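Activator of Hsp90 ATPase homologue 1/2-like C-terminal domain-containing protein (Mycobacterium smegmatis, PDB 3UID) probably acts as a type II toxin related in structure to Mycobacterium tuberculosis Rv2035, possibly connected with the hypoxic response, and belongs to the AHA1 family. Local coordinates at residues 40-45 against 62-67; 80-83 against 89-92. All coordinates share one frame; numbering follows the deposited sequence. Where two conformers were deposited one is given.

Contact 1. Residues 40-45 against 62-67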
loop_
_atom_site.group_PDB
_atom_site.type_symbol
_atom_site.label_atom_id
_atom_site.label_comp_id
_atom_site.label_asym_id
_atom_site.label_seq_id
_atom_site.Cartn_x
_atom_site.Cartn_y
_atom_site.Cartn_z
ATOM N N LYS A 40 -6.223 9.933 -0.582
ATOM C CA LYS A 40 -6.761 10.197 -1.909
ATOM C C LYS A 40 -6.582 8.989 -2.830
ATOM O O LYS A 40 -7.525 8.547 -3.487
ATOM C CB LYS A 40 -6.088 11.439 -2.507
ATOM C CG LYS A 40 -6.494 11.739 -3.946
ATOM C CD LYS A 40 -7.980 12.144 -4.063
ATOM C CE LYS A 40 -8.295 12.600 -5.491
ATOM N NZ LYS A 40 -9.700 13.088 -5.611
ATOM N N VAL A 41 -5.365 8.462 -2.890
ATOM C CA VAL A 41 -5.092 7.369 -3.819
ATOM C C VAL A 41 -5.720 6.045 -3.367
ATOM O O VAL A 41 -6.044 5.178 -4.191
ATOM C CB VAL A 41 -3.584 7.224 -4.128
ATOM C CG1 VAL A 41 -3.070 8.533 -4.760
ATOM C CG2 VAL A 41 -2.780 6.871 -2.878
ATOM N N TRP A 42 -5.909 5.910 -2.063
ATOM C CA TRP A 42 -6.566 4.733 -1.494
ATOM C C TRP A 42 -8.089 4.804 -1.596
ATOM O O TRP A 42 -8.771 3.782 -1.440
ATOM C CB TRP A 42 -6.187 4.577 -0.021
ATOM C CG TRP A 42 -4.864 3.964 0.232
ATOM C CD1 TRP A 42 -4.001 3.443 -0.692
ATOM C CD2 TRP A 42 -4.236 3.796 1.505
ATOM N NE1 TRP A 42 -2.878 2.956 -0.068
ATOM C CE2 TRP A 42 -2.998 3.159 1.282
ATOM C CE3 TRP A 42 -4.607 4.104 2.816
ATOM C CZ2 TRP A 42 -2.123 2.836 2.320
ATOM C CZ3 TRP A 42 -3.725 3.780 3.851
ATOM C CH2 TRP A 42 -2.510 3.150 3.594
ATOM N N GLY A 43 -8.612 6.005 -1.843
ATOM C CA GLY A 43 -10.050 6.250 -1.841
ATOM C C GLY A 43 -10.593 6.969 -3.067
ATOM O O GLY A 43 -10.985 8.142 -2.987
ATOM N N PRO A 44 -10.668 6.261 -4.202
ATOM C CA PRO A 44 -11.433 6.778 -5.343
ATOM C C PRO A 44 -12.916 6.905 -4.941
ATOM O O PRO A 44 -13.317 6.381 -3.894
ATOM C CB PRO A 44 -11.233 5.700 -6.410
ATOM C CG PRO A 44 -10.975 4.451 -5.645
ATOM C CD PRO A 44 -10.312 4.840 -4.364
ATOM N N PRO A 45 -13.723 7.619 -5.737
ATOM C CA PRO A 45 -15.105 7.922 -5.338
ATOM C C PRO A 45 -15.919 6.689 -4.933
ATOM O O PRO A 45 -16.681 6.758 -3.959
ATOM C CB PRO A 45 -15.694 8.551 -6.602
ATOM C CG PRO A 45 -14.517 9.159 -7.290
ATOM C CD PRO A 45 -13.396 8.190 -7.055
ATOM N N VAL A 62 0.565 4.075 11.077
ATOM C CA VAL A 62 -0.456 4.589 10.171
ATOM C C VAL A 62 -1.691 3.732 10.370
ATOM O O VAL A 62 -1.613 2.505 10.325
ATOM C CB VAL A 62 -0.031 4.514 8.703
ATOM C CG1 VAL A 62 -1.146 5.052 7.792
ATOM C CG2 VAL A 62 1.272 5.280 8.484
ATOM N N THR A 63 -2.831 4.369 10.590
ATOM C CA THR A 63 -4.089 3.624 10.738
ATOM C C THR A 63 -5.090 4.091 9.699
ATOM O O THR A 63 -5.139 5.267 9.372
ATOM C CB THR A 63 -4.682 3.752 12.144
ATOM O OG1 THR A 63 -4.995 5.130 12.428
ATOM C CG2 THR A 63 -3.679 3.241 13.170
ATOM N N TYR A 64 -5.878 3.174 9.156
ATOM C CA TYR A 64 -6.703 3.528 8.000
ATOM C C TYR A 64 -7.982 2.708 7.877
ATOM O O TYR A 64 -8.074 1.570 8.371
ATOM C CB TYR A 64 -5.893 3.350 6.709
ATOM C CG TYR A 64 -5.341 1.954 6.538
ATOM C CD1 TYR A 64 -4.024 1.667 6.879
ATOM C CD2 TYR A 64 -6.146 0.916 6.076
ATOM C CE1 TYR A 64 -3.511 0.385 6.738
ATOM C CE2 TYR A 64 -5.640 -0.371 5.940
ATOM C CZ TYR A 64 -4.319 -0.621 6.267
ATOM O OH TYR A 64 -3.810 -1.896 6.141
ATOM N N PHE A 65 -8.968 3.298 7.214
ATOM C CA PHE A 65 -10.142 2.569 6.755
ATOM C C PHE A 65 -10.101 2.511 5.243
ATOM O O PHE A 65 -9.723 3.486 4.591
ATOM C CB PHE A 65 -11.438 3.271 7.172
ATOM C CG PHE A 65 -11.615 3.412 8.653
ATOM C CD1 PHE A 65 -11.420 2.333 9.489
ATOM C CD2 PHE A 65 -11.984 4.631 9.205
ATOM C CE1 PHE A 65 -11.596 2.458 10.857
ATOM C CE2 PHE A 65 -12.166 4.764 10.573
ATOM C CZ PHE A 65 -11.967 3.673 11.400
ATOM N N MET A 66 -10.514 1.373 4.695
ATOM C CA MET A 66 -10.625 1.232 3.257
ATOM C C MET A 66 -11.950 0.579 2.926
ATOM O O MET A 66 -12.607 0.001 3.796
ATOM C CB MET A 66 -9.486 0.383 2.694
ATOM C CG MET A 66 -8.102 0.977 2.871
ATOM S SD MET A 66 -6.849 -0.157 2.261
ATOM C CE MET A 66 -7.353 -0.323 0.558
ATOM N N THR A 67 -12.353 0.704 1.667
ATOM C CA THR A 67 -13.540 0.020 1.174
ATOM C C THR A 67 -13.091 -1.117 0.263
ATOM O O THR A 67 -12.462 -0.877 -0.763
ATOM C CB THR A 67 -14.428 0.958 0.354
ATOM O OG1 THR A 67 -14.806 2.068 1.165
ATOM C CG2 THR A 67 -15.683 0.234 -0.105
HETATM O O HOH W 1 -10.755 2.149 -0.150
#
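The carbonyl oxygen of Trp-42 and the amide of Thr-67 are joined through one water: its oxygen lies 2.8 Å from Thr-67 N, whose hydrogen it accepts, and 2.9 Å from Trp-42 O. No direct hydrogen bond joins 40-45 to 62-67, so this bridge is the polar part of the contact; the remainder is aromatic and sulfur packing around the indole.

With chi1 at -80° Trp-42 CG stands anti to its own carbonyl carbon, and the six-membered ring reaches across to the strand. Its CZ3 corner comes to 3.6 Å from Tyr-64 CB, while CH2 approaches Tyr-64 CD1 at 3.9 Å. The edge of the indole is directed at the face of the tyrosine ring, with centroids 5.0 Å apart and planes at 67°, a T-shaped stack. In the conformer given, Met-66 adds a long, oblique Met-aromatic contact, SD sitting 5.0 Å from the centroid of the six-membered ring of Trp-42; it may not hold in the other conformer. The phenol OH of Tyr-64 is hydrogen-bonded to Asp-93 OD1, a partner outside both segments.

Trp-78 meets both rings, and Ala-151 of helix 144-158 also touches the indole. The cluster joins the chain around Trp-42, on helix 35-42, to the antiparallel sheet, consistent with the helix-grip architecture of the SRPBCC (Bet v 1-like) fold.

Contact 2. Residues 80-83 against 89-92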
loop_
_atom_site.group_PDB
_atom_site.type_symbol
_atom_site.label_atom_id
_atom_site.label_comp_id
_atom_site.label_asym_id
_atom_site.label_seq_id
_atom_site.Cartn_x
_atom_site.Cartn_y
_atom_site.Cartn_z
ATOM N N ILE A 80 5.450 1.216 11.507
ATOM C CA ILE A 80 6.614 1.590 10.710
ATOM C C ILE A 80 7.907 1.130 11.375
ATOM O O ILE A 80 8.156 1.430 12.545
ATOM C CB ILE A 80 6.666 3.114 10.462
ATOM C CG1 ILE A 80 5.321 3.623 9.941
ATOM C CG2 ILE A 80 7.787 3.464 9.499
ATOM C CD1 ILE A 80 4.873 3.028 8.631
ATOM N N THR A 81 8.726 0.392 10.626
ATOM C CA THR A 81 9.983 -0.103 11.174
ATOM C C THR A 81 11.239 0.597 10.634
ATOM O O THR A 81 12.261 0.653 11.324
ATOM C CB THR A 81 10.123 -1.619 10.978
ATOM O OG1 THR A 81 10.080 -1.917 9.581
ATOM C CG2 THR A 81 8.999 -2.362 11.703
ATOM N N ALA A 82 11.165 1.126 9.418
ATOM C CA ALA A 82 12.302 1.829 8.828
ATOM C C ALA A 82 11.809 2.891 7.869
ATOM O O ALA A 82 10.792 2.696 7.206
ATOM C CB ALA A 82 13.214 0.846 8.105
ATOM N N VAL A 83 12.524 4.014 7.804
ATOM C CA VAL A 83 12.200 5.092 6.877
ATOM C C VAL A 83 13.495 5.652 6.281
ATOM O O VAL A 83 14.374 6.100 7.006
ATOM C CB VAL A 83 11.415 6.218 7.586
ATOM C CG1 VAL A 83 11.110 7.356 6.611
ATOM C CG2 VAL A 83 10.130 5.673 8.201
ATOM N N PHE A 89 10.544 2.739 2.590
ATOM C CA PHE A 89 10.104 2.568 3.971
ATOM C C PHE A 89 9.617 1.145 4.190
ATOM O O PHE A 89 9.289 0.440 3.231
ATOM C CB PHE A 89 9.113 3.658 4.453
ATOM C CG PHE A 89 7.755 3.632 3.788
ATOM C CD1 PHE A 89 6.695 2.954 4.378
ATOM C CD2 PHE A 89 7.533 4.310 2.598
ATOM C CE1 PHE A 89 5.425 2.944 3.787
ATOM C CE2 PHE A 89 6.264 4.307 2.002
ATOM C CZ PHE A 89 5.210 3.619 2.603
ATOM N N SER A 90 9.628 0.710 5.443
ATOM C CA SER A 90 9.299 -0.668 5.779
ATOM C C SER A 90 8.327 -0.677 6.934
ATOM O O SER A 90 8.380 0.207 7.796
ATOM C CB SER A 90 10.562 -1.423 6.180
ATOM O OG SER A 90 11.509 -1.430 5.120
ATOM N N PHE A 91 7.452 -1.679 6.973
ATOM C CA PHE A 91 6.415 -1.703 7.998
ATOM C C PHE A 91 5.779 -3.068 8.146
ATOM O O PHE A 91 5.820 -3.901 7.224
ATOM C CB PHE A 91 5.314 -0.661 7.706
ATOM C CG PHE A 91 4.587 -0.881 6.399
ATOM C CD1 PHE A 91 3.417 -1.635 6.350
ATOM C CD2 PHE A 91 5.079 -0.317 5.220
ATOM C CE1 PHE A 91 2.745 -1.831 5.134
ATOM C CE2 PHE A 91 4.418 -0.501 3.995
ATOM C CZ PHE A 91 3.247 -1.245 3.957
ATOM N N LEU A 92 5.196 -3.290 9.315
ATOM C CA LEU A 92 4.356 -4.460 9.539
ATOM C C LEU A 92 2.901 -4.034 9.347
ATOM O O LEU A 92 2.498 -2.962 9.780
ATOM C CB LEU A 92 4.570 -4.992 10.959
ATOM C CG LEU A 92 6.038 -5.204 11.319
ATOM C CD1 LEU A 92 6.236 -5.319 12.819
ATOM C CD2 LEU A 92 6.583 -6.420 10.591
#
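Strands 80-83 and 89-92 run antiparallel: the axes of the two short segments approach to 4.4 Å, with 174° between their directions. Ile-80/Phe-91 and Val-83/Phe-89 are non-hydrogen-bonded pairs, whereas Ala-82/Ser-90 is hydrogen-bonded. Between Ile-80 and Ala-82 the register slips by one residue, because Thr-81 and Ala-82 both face Ser-90. The carbonyl of Ser-90 consequently receives Thr-81 N at 2.9 Å and, more weakly, Ala-82 N at 3.4 Å from Ser-90 O. The return bond from Ser-90 N to Ala-82 O measures 2.9 Å and is fairly straight, with 162° at the hydrogen.

Thr-81 OG1 lies between its backbone N and carbonyl carbon (chi1 60°), which brings it within 3.5 Å of Ser-90 CB. The Thr-81 and Leu-92 side chains cross at about a right angle, CG2 of Thr-81 lying 4.1 Å from Leu-92 CG. On the face carrying Ile-80, Val-83, Phe-89 and Phe-91, the Ile-80 CD1 methyl packs 3.8 Å from Phe-91 CB. Both phenylalanine rings extend away from strand 80-83 and meet Tyr-113 of strand 109-118; Phe-91 also stacks on Trp-78. Ala-82 and Ser-90 occupy the other face, their CB atoms 4.0 Å apart. This is a classic beta bulge in the hairpin formed by strands 73-84 and 88-96.

Overall arrangement
Contact 1 closes in the chain before contact 2 opens, and their centres lie about 19 Å apart. They nevertheless meet directly: Val-62 CG2 of segment 62-67 packs 4.2 Å from Ile-80 CD1 of segment 80-83. Strands 61-67 and 73-84 are consecutive in the chain and neighbours in the antiparallel sheet, so contact 1 brings helix 35-42 to the sheet while contact 2 pairs two of its strands. Trp-78 supplies a second connection, since its ring meets Trp-42 and Tyr-64 of contact 1 and stacks on Phe-91 of contact 2. Asp-93, the partner of Tyr-64 OH, directly follows segment 89-92 on strand 88-96.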